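Local coordinates for protein glycerophosphodiester phosphodiesterase (Thermotoga maritima, PDB 1O1Z) that belongs to the GDPD family of phosphodiesterases, folds as a TIM barrel and carries a bound sodium ion, at residues E31-A36 and K94-N99; V48-D53 and A116-E121; E62-L67 and S80-L85; K73-T78 and E112-D117. One frame throughout, in Å; residues are numbered along the deposited sequence. Where two conformers were deposited one is given.

How the contacts relate
Contact 1 joins helices 30-38 and 93-99 over strand 43-50, and contact 2 packs helix 116-123 on that strand. Contact 3 and the 73-78 half of contact 4 lie in the insertion between strand 43-50 and helix 93-99. Contact 3 is a small apolar cluster within it, and contact 4 ties it to the loop that leads from strand 105-110 into helix 116-123. Contacts 2 and 4 have centres about 6 Å apart and share Ala116 and Asp117. Contact 3 reaches contact 1 through a salt bridge, Lys83 NZ to Glu95 OE1, of 2.7 Å. The sodium ion lies about 9 Å from the side chain of Val119 in contact 2 and about 13 Å from that of Val96 in contact 1.

Contact 1 (E31-A36 and K94-N99); sequences EAFMKA and KEVFEN
Two helical segments meet here, with the CA of Phe33 7.9 Å from the CA of Val96 and the CA of Met34 7.2 Å from the CA of Asn99. The apolar centre is Phe33 against Val96. Both CA-CB bonds point toward the other helix, and the two side chains cross at about a right angle. One methyl of Val96 does the touching. Its CG2 lies 3.7 Å from CE2 of Phe33 and sits nearly as close to the adjoining CD2; the methyl meets the CD2-CE2 bond of the ring obliquely. The ring reaches it with CG anti to the carbonyl carbon and beside the backbone N (chi1 -59°). Both residues are buried. A looser contact lies at the border, where CG of Met34 comes within 4.0 Å of the backbone O of Asn99. Met34 has two conformers, so details further along its side chain are doubtful. The Asn99 amide is turned back on its own helix. Its ND2 donates to O of Glu95 at 2.8 Å, with an N-H...O angle of 155°, which fixes the amide beside Met34. Behind the pair lies the barrel wall: Phe33 rests on Val44 and Leu46 of strand 43-50, while Val96 covers Leu46 and also Ile106 of strand 105-110. Leu30 of helix 30-38 also touches Val96 and Asn99. Helices 30-38 and 93-99 thus sit next to each other on the outside of the barrel.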
loop_
_atom_site.group_PDB
_atom_site.type_symbol
_atom_site.label_atom_id
_atom_site.label_comp_id
_atom_site.label_asym_id
_atom_site.label_seq_id
_atom_site.Cartn_x
_atom_site.Cartn_y
_atom_site.Cartn_z
ATOM N N GLU A 31 2.666 1.135 16.437
ATOM C CA GLU A 31 3.605 2.197 16.696
ATOM C C GLU A 31 4.094 2.817 15.395
ATOM O O GLU A 31 4.088 4.036 15.251
ATOM C CB GLU A 31 4.791 1.690 17.523
ATOM C CG GLU A 31 5.835 2.758 17.794
ATOM C CD GLU A 31 7.041 2.215 18.533
ATOM O OE1 GLU A 31 7.541 1.137 18.153
ATOM O OE2 GLU A 31 7.501 2.890 19.469
ATOM N N ALA A 32 4.492 1.993 14.424
ATOM C CA ALA A 32 4.989 2.537 13.150
ATOM C C ALA A 32 3.909 3.363 12.435
ATOM O O ALA A 32 4.187 4.428 11.891
ATOM C CB ALA A 32 5.496 1.433 12.266
ATOM N N PHE A 33 2.668 2.880 12.452
ATOM C CA PHE A 33 1.591 3.625 11.788
ATOM C C PHE A 33 1.312 4.937 12.503
ATOM O O PHE A 33 1.204 5.982 11.873
ATOM C CB PHE A 33 0.299 2.810 11.717
ATOM C CG PHE A 33 0.430 1.498 10.984
ATOM C CD1 PHE A 33 1.004 1.445 9.732
ATOM C CD2 PHE A 33 -0.092 0.320 11.507
ATOM C CE1 PHE A 33 1.113 0.253 9.034
ATOM C CE2 PHE A 33 0.029 -0.876 10.812
ATOM C CZ PHE A 33 0.622 -0.917 9.590
ATOM N N MET A 34 1.216 4.897 13.831
ATOM C CA MET A 34 0.947 6.118 14.611
ATOM C C MET A 34 2.074 7.148 14.433
ATOM O O MET A 34 1.812 8.340 14.308
ATOM C CB MET A 34 0.687 5.774 16.084
ATOM C CG MET A 34 -0.604 4.930 16.254
ATOM S SD MET A 34 -0.996 4.699 18.065
ATOM C CE MET A 34 0.318 3.618 18.561
ATOM N N LYS A 35 3.317 6.681 14.418
ATOM C CA LYS A 35 4.466 7.571 14.252
ATOM C C LYS A 35 4.526 8.219 12.861
ATOM O O LYS A 35 4.979 9.352 12.728
ATOM C CB LYS A 35 5.778 6.840 14.567
ATOM C CG LYS A 35 5.971 6.499 16.037
ATOM C CD LYS A 35 6.303 7.711 16.838
ATOM C CE LYS A 35 6.292 7.392 18.327
ATOM N NZ LYS A 35 6.497 8.622 19.122
ATOM N N ALA A 36 4.055 7.512 11.831
ATOM C CA ALA A 36 3.974 8.099 10.494
ATOM C C ALA A 36 3.004 9.264 10.491
ATOM O O ALA A 36 3.274 10.312 9.944
ATOM C CB ALA A 36 3.531 7.048 9.479
ATOM N N LYS A 94 -8.524 -4.441 11.910
ATOM C CA LYS A 94 -9.459 -3.832 12.854
ATOM C C LYS A 94 -8.771 -2.860 13.832
ATOM O O LYS A 94 -9.248 -1.719 14.066
ATOM C CB LYS A 94 -10.195 -4.920 13.636
ATOM C CG LYS A 94 -11.068 -4.424 14.803
ATOM C CD LYS A 94 -11.814 -5.583 15.454
ATOM C CE LYS A 94 -12.658 -5.114 16.647
ATOM N NZ LYS A 94 -11.795 -4.651 17.774
ATOM N N GLU A 95 -7.660 -3.299 14.421
ATOM C CA GLU A 95 -6.909 -2.470 15.367
ATOM C C GLU A 95 -6.279 -1.232 14.716
ATOM O O GLU A 95 -6.234 -0.149 15.315
ATOM C CB GLU A 95 -5.849 -3.320 16.074
ATOM C CG GLU A 95 -6.456 -4.326 17.012
ATOM C CD GLU A 95 -5.456 -5.258 17.645
ATOM O OE1 GLU A 95 -4.701 -5.937 16.913
ATOM O OE2 GLU A 95 -5.438 -5.319 18.887
ATOM N N VAL A 96 -5.821 -1.363 13.474
ATOM C CA VAL A 96 -5.292 -0.196 12.765
ATOM C C VAL A 96 -6.378 0.865 12.616
ATOM O O VAL A 96 -6.137 2.043 12.864
ATOM C CB VAL A 96 -4.686 -0.571 11.407
ATOM C CG1 VAL A 96 -4.222 0.659 10.677
ATOM C CG2 VAL A 96 -3.529 -1.545 11.592
ATOM N N PHE A 97 -7.581 0.439 12.224
ATOM C CA PHE A 97 -8.689 1.384 12.051
ATOM C C PHE A 97 -9.016 2.100 13.365
ATOM O O PHE A 97 -9.371 3.269 13.346
ATOM C CB PHE A 97 -9.957 0.677 11.555
ATOM C CG PHE A 97 -9.934 0.209 10.121
ATOM C CD1 PHE A 97 -8.893 0.461 9.248
ATOM C CD2 PHE A 97 -11.021 -0.497 9.636
ATOM C CE1 PHE A 97 -8.941 0.014 7.932
ATOM C CE2 PHE A 97 -11.057 -0.934 8.332
ATOM C CZ PHE A 97 -10.034 -0.667 7.491
ATOM N N GLU A 98 -8.884 1.398 14.496
ATOM C CA GLU A 98 -9.138 2.005 15.810
ATOM C C GLU A 98 -8.096 3.051 16.205
ATOM O O GLU A 98 -8.364 3.907 17.059
ATOM C CB GLU A 98 -9.204 0.887 16.871
ATOM C CG GLU A 98 -10.443 0.035 16.725
ATOM C CD GLU A 98 -10.417 -1.269 17.522
ATOM O OE1 GLU A 98 -9.397 -1.585 18.174
ATOM O OE2 GLU A 98 -11.439 -1.988 17.482
ATOM N N ASN A 99 -6.912 2.991 15.604
ATOM C CA ASN A 99 -5.772 3.833 15.973
ATOM C C ASN A 99 -5.299 4.874 14.943
ATOM O O ASN A 99 -4.405 5.695 15.232
ATOM C CB ASN A 99 -4.628 2.920 16.404
ATOM C CG ASN A 99 -4.915 2.257 17.730
ATOM O OD1 ASN A 99 -4.820 2.910 18.782
ATOM N ND2 ASN A 99 -5.311 0.983 17.704
#

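Contact 2 (V48-D53 and A116-E121)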
loop_
_atom_site.group_PDB
_atom_site.type_symbol
_atom_site.label_atom_id
_atom_site.label_comp_id
_atom_site.label_asym_id
_atom_site.label_seq_id
_atom_site.Cartn_x
_atom_site.Cartn_y
_atom_site.Cartn_z
ATOM N N VAL A 48 -1.995 -7.059 4.189
ATOM C CA VAL A 48 -2.940 -7.911 4.901
ATOM C C VAL A 48 -2.986 -9.344 4.404
ATOM O O VAL A 48 -2.867 -9.630 3.199
ATOM C CB VAL A 48 -4.381 -7.327 4.941
ATOM C CG1 VAL A 48 -4.411 -6.035 5.719
ATOM C CG2 VAL A 48 -4.990 -7.161 3.563
ATOM N N ARG A 49 -3.204 -10.238 5.383
ATOM C CA ARG A 49 -3.266 -11.678 5.199
ATOM C C ARG A 49 -4.276 -12.253 6.193
ATOM O O ARG A 49 -4.762 -11.546 7.079
ATOM C CB ARG A 49 -1.911 -12.310 5.505
ATOM C CG ARG A 49 -0.821 -11.911 4.529
ATOM C CD ARG A 49 0.487 -12.606 4.843
ATOM N NE ARG A 49 1.463 -12.310 3.821
ATOM C CZ ARG A 49 1.609 -12.949 2.680
ATOM N NH1 ARG A 49 0.847 -13.992 2.348
ATOM N NH2 ARG A 49 2.571 -12.570 1.837
ATOM N N LEU A 50 -4.568 -13.534 6.057
ATOM C CA LEU A 50 -5.447 -14.206 7.019
ATOM C C LEU A 50 -4.715 -15.073 8.018
ATOM O O LEU A 50 -3.777 -15.813 7.690
ATOM C CB LEU A 50 -6.433 -15.135 6.340
ATOM C CG LEU A 50 -7.508 -14.547 5.486
ATOM C CD1 LEU A 50 -8.448 -15.693 5.056
ATOM C CD2 LEU A 50 -8.265 -13.432 6.178
ATOM N N SER A 51 -5.207 -15.002 9.255
ATOM C CA SER A 51 -4.820 -15.921 10.300
ATOM C C SER A 51 -5.587 -17.230 10.146
ATOM O O SER A 51 -6.496 -17.355 9.302
ATOM C CB SER A 51 -5.148 -15.308 11.670
ATOM O OG SER A 51 -6.563 -15.177 11.797
ATOM N N LYS A 52 -5.221 -18.198 10.977
ATOM C CA LYS A 52 -5.857 -19.512 10.939
ATOM C C LYS A 52 -7.351 -19.416 11.193
ATOM O O LYS A 52 -8.133 -20.196 10.610
ATOM C CB LYS A 52 -5.233 -20.457 11.944
ATOM C CG LYS A 52 -5.875 -21.854 11.889
ATOM C CD LYS A 52 -4.949 -22.921 12.407
ATOM C CE LYS A 52 -5.578 -24.303 12.285
ATOM N NZ LYS A 52 -4.878 -25.301 13.148
ATOM N N ASP A 53 -7.727 -18.512 12.111
ATOM C CA ASP A 53 -9.133 -18.280 12.458
ATOM C C ASP A 53 -9.857 -17.262 11.559
ATOM O O ASP A 53 -10.975 -16.806 11.873
ATOM C CB ASP A 53 -9.338 -17.991 13.977
ATOM C CG ASP A 53 -8.468 -16.854 14.559
ATOM O OD1 ASP A 53 -7.419 -16.443 14.014
ATOM O OD2 ASP A 53 -8.762 -16.306 15.649
ATOM N N ALA A 116 -9.677 -11.236 0.718
ATOM C CA ALA A 116 -10.412 -10.120 0.121
ATOM C C ALA A 116 -11.815 -9.944 0.695
ATOM O O ALA A 116 -12.189 -8.818 1.035
ATOM C CB ALA A 116 -10.481 -10.280 -1.380
ATOM N N ASP A 117 -12.585 -11.018 0.843
ATOM C CA ASP A 117 -13.961 -10.851 1.336
ATOM C C ASP A 117 -13.966 -10.286 2.761
ATOM O O ASP A 117 -14.759 -9.388 3.073
ATOM C CB ASP A 117 -14.722 -12.159 1.285
ATOM C CG ASP A 117 -15.141 -12.546 -0.137
ATOM O OD1 ASP A 117 -15.197 -11.679 -1.038
ATOM O OD2 ASP A 117 -15.454 -13.699 -0.433
ATOM N N ALA A 118 -13.092 -10.802 3.633
ATOM C CA ALA A 118 -12.997 -10.302 4.998
ATOM C C ALA A 118 -12.548 -8.843 5.069
ATOM O O ALA A 118 -13.030 -8.074 5.890
ATOM C CB ALA A 118 -12.067 -11.176 5.814
ATOM N N VAL A 119 -11.626 -8.465 4.204
ATOM C CA VAL A 119 -11.156 -7.091 4.139
ATOM C C VAL A 119 -12.304 -6.176 3.703
ATOM O O VAL A 119 -12.492 -5.119 4.284
ATOM C CB VAL A 119 -9.967 -6.947 3.175
ATOM C CG1 VAL A 119 -9.675 -5.485 2.864
ATOM C CG2 VAL A 119 -8.742 -7.637 3.769
ATOM N N LEU A 120 -13.046 -6.572 2.683
ATOM C CA LEU A 120 -14.156 -5.749 2.194
ATOM C C LEU A 120 -15.224 -5.573 3.267
ATOM O O LEU A 120 -15.768 -4.491 3.419
ATOM C CB LEU A 120 -14.720 -6.306 0.901
ATOM C CG LEU A 120 -13.766 -6.056 -0.275
ATOM C CD1 LEU A 120 -14.113 -6.929 -1.471
ATOM C CD2 LEU A 120 -13.792 -4.532 -0.648
ATOM N N GLU A 121 -15.505 -6.624 4.030
ATOM C CA GLU A 121 -16.523 -6.529 5.055
ATOM C C GLU A 121 -16.121 -5.543 6.142
ATOM O O GLU A 121 -16.926 -4.665 6.529
ATOM C CB GLU A 121 -16.824 -7.924 5.622
ATOM C CG GLU A 121 -18.000 -7.955 6.581
ATOM C CD GLU A 121 -19.298 -7.451 5.959
ATOM O OE1 GLU A 121 -19.544 -7.686 4.742
ATOM O OE2 GLU A 121 -20.089 -6.806 6.689
#
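Val48 and Val119 each turn a CG2 methyl across the contact. In Val48, chi1 of -64° puts CG1 anti to the carbonyl carbon and leaves CG2 between the backbone N and the carbonyl carbon. In Val119 the CG2 methyl stands beside the backbone N and anti to the carbonyl carbon, with CG1 opposite the N (chi1 167°). The two methyls meet at 3.8 Å, CG2 of Val48 to CG2 of Val119, and both residues are buried. Two residues along the strand, Leu50 makes a second and looser touch. Its CA-CB bond does not aim at the helix, but the branch bearing CD2 reaches to 4.4 Å from CB of Ala118. The contact is therefore a small apolar one, made by methyl groups alone. Val56 of strand 56-58 touches Val48, Ala118 and Val119, and so lies against both the strand and the helix. Beyond Leu50 the chain leaves the strand in a turn. There OG of Ser51 donates to OD1 of Asp53 at 2.7 Å, on the anti side of the carboxylate and 34° out of its plane. On the helix, O of Val119 is hydrogen-bonded to OG of Ser123, one of the residues at the sodium site. Strand 43-50 runs parallel to strand 105-110, whose Ile108 and Ile110 also touch Val48. A helix laid over the outer face of neighbouring parallel strands is the basic arrangement of a TIM barrel.

Contact 3 (E62-L67 and S80-L85)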
loop_
_atom_site.group_PDB
_atom_site.type_symbol
_atom_site.label_atom_id
_atom_site.label_comp_id
_atom_site.label_asym_id
_atom_site.label_seq_id
_atom_site.Cartn_x
_atom_site.Cartn_y
_atom_site.Cartn_z
ATOM N N GLU A 62 4.447 -14.126 4.662
ATOM C CA GLU A 62 3.473 -15.140 5.048
ATOM C C GLU A 62 3.849 -15.832 6.364
ATOM O O GLU A 62 3.074 -16.623 6.869
ATOM C CB GLU A 62 3.283 -16.192 3.937
ATOM C CG GLU A 62 4.439 -17.140 3.733
ATOM C CD GLU A 62 4.095 -18.322 2.832
ATOM O OE1 GLU A 62 2.978 -18.377 2.263
ATOM O OE2 GLU A 62 4.960 -19.200 2.694
ATOM N N ASP A 63 5.047 -15.572 6.880
ATOM C CA ASP A 63 5.520 -16.196 8.130
ATOM C C ASP A 63 6.258 -15.176 8.991
ATOM O O ASP A 63 6.410 -14.012 8.603
ATOM C CB ASP A 63 6.376 -17.420 7.834
ATOM C CG ASP A 63 7.578 -17.087 7.013
ATOM O OD1 ASP A 63 8.264 -16.080 7.315
ATOM O OD2 ASP A 63 7.906 -17.776 6.028
ATOM N N LEU A 64 6.689 -15.603 10.171
ATOM C CA LEU A 64 7.329 -14.726 11.148
ATOM C C LEU A 64 8.863 -14.838 11.158
ATOM O O LEU A 64 9.506 -14.414 12.120
ATOM C CB LEU A 64 6.790 -15.052 12.550
ATOM C CG LEU A 64 5.276 -14.904 12.744
ATOM C CD1 LEU A 64 4.889 -15.356 14.141
ATOM C CD2 LEU A 64 4.825 -13.465 12.492
ATOM N N LYS A 65 9.456 -15.410 10.117
ATOM C CA LYS A 65 10.884 -15.719 10.135
ATOM C C LYS A 65 11.758 -14.473 10.113
ATOM O O LYS A 65 12.675 -14.341 10.920
ATOM C CB LYS A 65 11.285 -16.656 8.969
ATOM C CG LYS A 65 10.604 -17.996 8.972
ATOM C CD LYS A 65 11.364 -19.068 8.170
ATOM C CE LYS A 65 10.864 -19.196 6.747
ATOM N NZ LYS A 65 11.400 -20.437 6.099
ATOM N N ARG A 66 11.482 -13.560 9.194
ATOM C CA ARG A 66 12.373 -12.418 8.963
ATOM C C ARG A 66 12.454 -11.472 10.152
ATOM O O ARG A 66 13.529 -11.004 10.501
ATOM C CB ARG A 66 11.927 -11.657 7.714
ATOM C CG ARG A 66 12.786 -10.452 7.313
ATOM C CD ARG A 66 12.379 -9.851 5.967
ATOM N NE ARG A 66 10.954 -9.527 5.940
ATOM C CZ ARG A 66 10.424 -8.333 6.229
ATOM N NH1 ARG A 66 11.197 -7.270 6.489
ATOM N NH2 ARG A 66 9.112 -8.190 6.210
ATOM N N LEU A 67 11.314 -11.186 10.763
ATOM C CA LEU A 67 11.239 -10.146 11.799
ATOM C C LEU A 67 11.361 -10.703 13.215
ATOM O O LEU A 67 11.799 -9.993 14.124
ATOM C CB LEU A 67 9.926 -9.379 11.672
ATOM C CG LEU A 67 9.680 -8.551 10.396
ATOM C CD1 LEU A 67 8.342 -7.939 10.465
ATOM C CD2 LEU A 67 10.776 -7.502 10.217
ATOM N N SER A 80 -4.652 -14.676 18.391
ATOM C CA SER A 80 -4.152 -14.739 19.761
ATOM C C SER A 80 -2.766 -15.389 19.816
ATOM O O SER A 80 -1.870 -14.895 20.489
ATOM C CB SER A 80 -5.135 -15.493 20.657
ATOM O OG SER A 80 -4.652 -15.468 21.997
ATOM N N GLU A 81 -2.595 -16.508 19.094
ATOM C CA GLU A 81 -1.309 -17.202 19.041
ATOM C C GLU A 81 -0.214 -16.323 18.431
ATOM O O GLU A 81 0.899 -16.291 18.926
ATOM C CB GLU A 81 -1.457 -18.497 18.252
ATOM C CG GLU A 81 -2.224 -19.546 19.048
ATOM C CD GLU A 81 -2.702 -20.742 18.245
ATOM O OE1 GLU A 81 -2.602 -20.768 16.989
ATOM O OE2 GLU A 81 -3.216 -21.683 18.891
ATOM N N LEU A 82 -0.560 -15.593 17.378
ATOM C CA LEU A 82 0.381 -14.675 16.738
ATOM C C LEU A 82 0.802 -13.547 17.660
ATOM O O LEU A 82 1.957 -13.170 17.710
ATOM C CB LEU A 82 -0.203 -14.115 15.440
ATOM C CG LEU A 82 -0.389 -15.169 14.347
ATOM C CD1 LEU A 82 -1.277 -14.654 13.226
ATOM C CD2 LEU A 82 0.966 -15.644 13.823
ATOM N N LYS A 83 -0.153 -12.994 18.386
ATOM C CA LYS A 83 0.155 -11.965 19.373
ATOM C C LYS A 83 1.022 -12.507 20.514
ATOM O O LYS A 83 1.922 -11.821 20.976
ATOM C CB LYS A 83 -1.149 -11.366 19.893
ATOM C CG LYS A 83 -1.744 -10.389 18.865
ATOM C CD LYS A 83 -2.999 -9.712 19.298
ATOM C CE LYS A 83 -3.510 -8.744 18.238
ATOM N NZ LYS A 83 -2.807 -7.442 18.204
ATOM N N GLU A 84 0.767 -13.732 20.956
ATOM C CA GLU A 84 1.602 -14.324 21.983
ATOM C C GLU A 84 3.037 -14.477 21.474
ATOM O O GLU A 84 3.983 -14.133 22.160
ATOM C CB GLU A 84 1.051 -15.692 22.421
ATOM C CG GLU A 84 -0.332 -15.647 23.062
ATOM C CD GLU A 84 -1.086 -16.973 22.969
ATOM O OE1 GLU A 84 -0.471 -18.020 23.247
ATOM O OE2 GLU A 84 -2.297 -16.980 22.616
ATOM N N LEU A 85 3.186 -15.012 20.264
ATOM C CA LEU A 85 4.511 -15.253 19.673
ATOM C C LEU A 85 5.327 -13.986 19.440
ATOM O O LEU A 85 6.554 -13.996 19.563
ATOM C CB LEU A 85 4.354 -15.973 18.338
ATOM C CG LEU A 85 3.924 -17.425 18.451
ATOM C CD1 LEU A 85 3.442 -17.947 17.110
ATOM C CD2 LEU A 85 5.041 -18.290 19.018
#
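Leu64 reaches across to two leucines of helix 79-85, Leu82 and Leu85, with a single methyl group. Its CD1 lies 3.9 Å from CD2 of Leu82 and 4.2 Å from CD1 of Leu85. The two partners are about one helical turn apart, so they present their methyls side by side. Leu64 crosses Leu85 at about a right angle and meets Leu82 at a slant. The CA-CB bonds of Leu64 and Leu85 point at the opposite segment. That of Leu82 does not, and contact comes from its CD2 branch. Leu64 and Leu82 are buried, while Leu85 lies toward the solvent. One shell out, the backbone around Leu64 is held by an Asx turn. OD1 of Asp63 accepts from N of Lys65 at 3.1 Å, a nearly straight bond (165°) that arrives from above the carboxylate plane. Leu64 is itself the N-cap residue of helix 65-68. The turn therefore spans the N-cap and engages N of Lys65, the first residue of that helix. Its chain is also tied by backbone hydrogen bonds from Leu64 to Leu70 and Val72. Leu70, which touches Leu64 and Leu85, and Val72, which touches Leu85, add to the apolar group from strand 70-73. The weakly bonded strand 63-64 pairs antiparallel with that strand, and helix 79-85 packs against this short antiparallel pair, beside the barrel.

Contact 4 (K73-T78 and E112-D117); sequences KIRDAT and EREAAD
Arg75 and Glu112 meet obliquely, with their guanidinium and carboxylate planes 38° apart. One bond joins them directly: NH2 of Arg75 donates to OE2 of Glu112 at 2.9 Å, as part of a salt bridge. OE2 lies at the edge of the guanidinium, near its plane. On the glutamate side, the nitrogen comes from above the carboxylate plane, 50° out of it, so the two groups do not form a flat, two-bond pair. Arg75 gets there with CG between its backbone N and carbonyl carbon (chi1 68°) and a further bend at chi3. The Glu112 chain is extended beyond CG. A water fills the second place at the guanidinium edge. It accepts from NE of Arg75 at 2.9 Å and donates to OE1 of Glu112 at 2.9 Å. It also donates to OE2 of Glu114 at 2.7 Å. Glu114 therefore joins through the water; its OE2 is 4.4 Å from NE of Arg75 and well out of the guanidinium plane. This nearby negative charge would probably help to stabilise the positive charge of the arginine. Further bonds fix both groups. Glu112 receives Arg49 NH1 at OE2 and the backbone N of Leu50 at OE1, while NH1 of Arg75 pairs with Glu62. The buried carboxylate of Glu112 is thus gripped at both oxygens. Glu112 follows the C-terminal end of strand 105-110, the end of the barrel where TIM-barrel proteins carry their active sites, and here the contact pins the insertion to the barrel.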
loop_
_atom_site.group_PDB
_atom_site.type_symbol
_atom_site.label_atom_id
_atom_site.label_comp_id
_atom_site.label_asym_id
_atom_site.label_seq_id
_atom_site.Cartn_x
_atom_site.Cartn_y
_atom_site.Cartn_z
ATOM N N LYS A 73 3.881 -19.859 10.076
ATOM C CA LYS A 73 3.088 -19.162 9.081
ATOM C C LYS A 73 1.895 -18.461 9.718
ATOM O O LYS A 73 1.236 -18.998 10.590
ATOM C CB LYS A 73 2.569 -20.108 7.995
ATOM C CG LYS A 73 3.637 -20.668 7.095
ATOM C CD LYS A 73 3.020 -21.630 6.109
ATOM C CE LYS A 73 4.057 -22.212 5.172
ATOM N NZ LYS A 73 4.504 -21.201 4.185
ATOM N N ILE A 74 1.588 -17.280 9.222
ATOM C CA ILE A 74 0.440 -16.503 9.682
ATOM C C ILE A 74 -0.842 -17.344 9.623
ATOM O O ILE A 74 -1.665 -17.332 10.552
ATOM C CB ILE A 74 0.293 -15.198 8.844
ATOM C CG1 ILE A 74 1.538 -14.290 8.944
ATOM C CG2 ILE A 74 -0.971 -14.433 9.207
ATOM C CD1 ILE A 74 1.898 -13.884 10.309
ATOM N N ARG A 75 -1.038 -18.090 8.531
ATOM C CA ARG A 75 -2.292 -18.818 8.358
ATOM C C ARG A 75 -2.382 -20.088 9.207
ATOM O O ARG A 75 -3.434 -20.732 9.227
ATOM C CB ARG A 75 -2.554 -19.142 6.893
ATOM C CG ARG A 75 -1.613 -20.137 6.250
ATOM C CD ARG A 75 -1.944 -20.380 4.767
ATOM N NE ARG A 75 -1.644 -19.180 4.006
ATOM C CZ ARG A 75 -0.470 -18.904 3.422
ATOM N NH1 ARG A 75 0.531 -19.764 3.460
ATOM N NH2 ARG A 75 -0.304 -17.732 2.801
ATOM N N ASP A 76 -1.295 -20.436 9.885
ATOM C CA ASP A 76 -1.212 -21.630 10.704
ATOM C C ASP A 76 -1.473 -21.306 12.183
ATOM O O ASP A 76 -1.530 -22.225 13.002
ATOM C CB ASP A 76 0.174 -22.263 10.562
ATOM C CG ASP A 76 0.367 -23.039 9.260
ATOM O OD1 ASP A 76 -0.593 -23.253 8.497
ATOM O OD2 ASP A 76 1.479 -23.499 8.949
ATOM N N ALA A 77 -1.591 -20.028 12.515
ATOM C CA ALA A 77 -1.783 -19.594 13.899
ATOM C C ALA A 77 -2.996 -18.685 13.992
ATOM O O ALA A 77 -3.284 -17.908 13.077
ATOM C CB ALA A 77 -0.558 -18.869 14.391
ATOM N N THR A 78 -3.702 -18.745 15.126
ATOM C CA THR A 78 -4.769 -17.793 15.385
ATOM C C THR A 78 -4.201 -16.405 15.706
ATOM O O THR A 78 -3.018 -16.246 16.053
ATOM C CB THR A 78 -5.636 -18.243 16.573
ATOM O OG1 THR A 78 -4.826 -18.236 17.764
ATOM C CG2 THR A 78 -6.145 -19.675 16.388
ATOM N N GLU A 112 -3.199 -11.871 -0.254
ATOM C CA GLU A 112 -3.870 -13.157 -0.447
ATOM C C GLU A 112 -5.296 -12.946 -0.918
ATOM O O GLU A 112 -6.062 -12.241 -0.254
ATOM C CB GLU A 112 -3.944 -13.901 0.899
ATOM C CG GLU A 112 -2.610 -14.112 1.536
ATOM C CD GLU A 112 -2.696 -14.754 2.912
ATOM O OE1 GLU A 112 -3.810 -14.778 3.523
ATOM O OE2 GLU A 112 -1.635 -15.192 3.362
ATOM N N ARG A 113 -5.669 -13.555 -2.050
ATOM C CA ARG A 113 -7.055 -13.455 -2.528
ATOM C C ARG A 113 -8.056 -13.882 -1.480
ATOM O O ARG A 113 -9.121 -13.297 -1.354
ATOM C CB ARG A 113 -7.272 -14.260 -3.816
ATOM C CG ARG A 113 -8.752 -14.549 -4.170
ATOM C CD ARG A 113 -8.941 -15.362 -5.461
ATOM N NE ARG A 113 -8.714 -14.532 -6.670
ATOM C CZ ARG A 113 -9.654 -13.858 -7.292
ATOM N NH1 ARG A 113 -10.886 -13.863 -6.771
ATOM N NH2 ARG A 113 -9.381 -13.176 -8.427
ATOM N N GLU A 114 -7.722 -14.910 -0.710
ATOM C CA GLU A 114 -8.658 -15.412 0.295
ATOM C C GLU A 114 -8.991 -14.416 1.403
ATOM O O GLU A 114 -9.972 -14.601 2.109
ATOM C CB GLU A 114 -8.160 -16.741 0.880
ATOM C CG GLU A 114 -6.797 -16.685 1.539
ATOM C CD GLU A 114 -5.628 -17.033 0.595
ATOM O OE1 GLU A 114 -5.719 -16.879 -0.662
ATOM O OE2 GLU A 114 -4.561 -17.461 1.121
ATOM N N ALA A 115 -8.176 -13.363 1.552
ATOM C CA ALA A 115 -8.443 -12.305 2.529
ATOM C C ALA A 115 -9.407 -11.255 2.024
ATOM O O ALA A 115 -9.898 -10.453 2.801
ATOM C CB ALA A 115 -7.150 -11.635 2.952
ATOM N N ALA A 116 -9.677 -11.236 0.718
ATOM C CA ALA A 116 -10.412 -10.120 0.121
ATOM C C ALA A 116 -11.815 -9.944 0.695
ATOM O O ALA A 116 -12.189 -8.818 1.035
ATOM C CB ALA A 116 -10.481 -10.280 -1.380
ATOM N N ASP A 117 -12.585 -11.018 0.843
ATOM C CA ASP A 117 -13.961 -10.851 1.336
ATOM C C ASP A 117 -13.966 -10.286 2.761
ATOM O O ASP A 117 -14.759 -9.388 3.073
ATOM C CB ASP A 117 -14.722 -12.159 1.285
ATOM C CG ASP A 117 -15.141 -12.546 -0.137
ATOM O OD1 ASP A 117 -15.197 -11.679 -1.038
ATOM O OD2 ASP A 117 -15.454 -13.699 -0.433
HETATM O O HOH W 1 -4.104 -17.608 3.754
#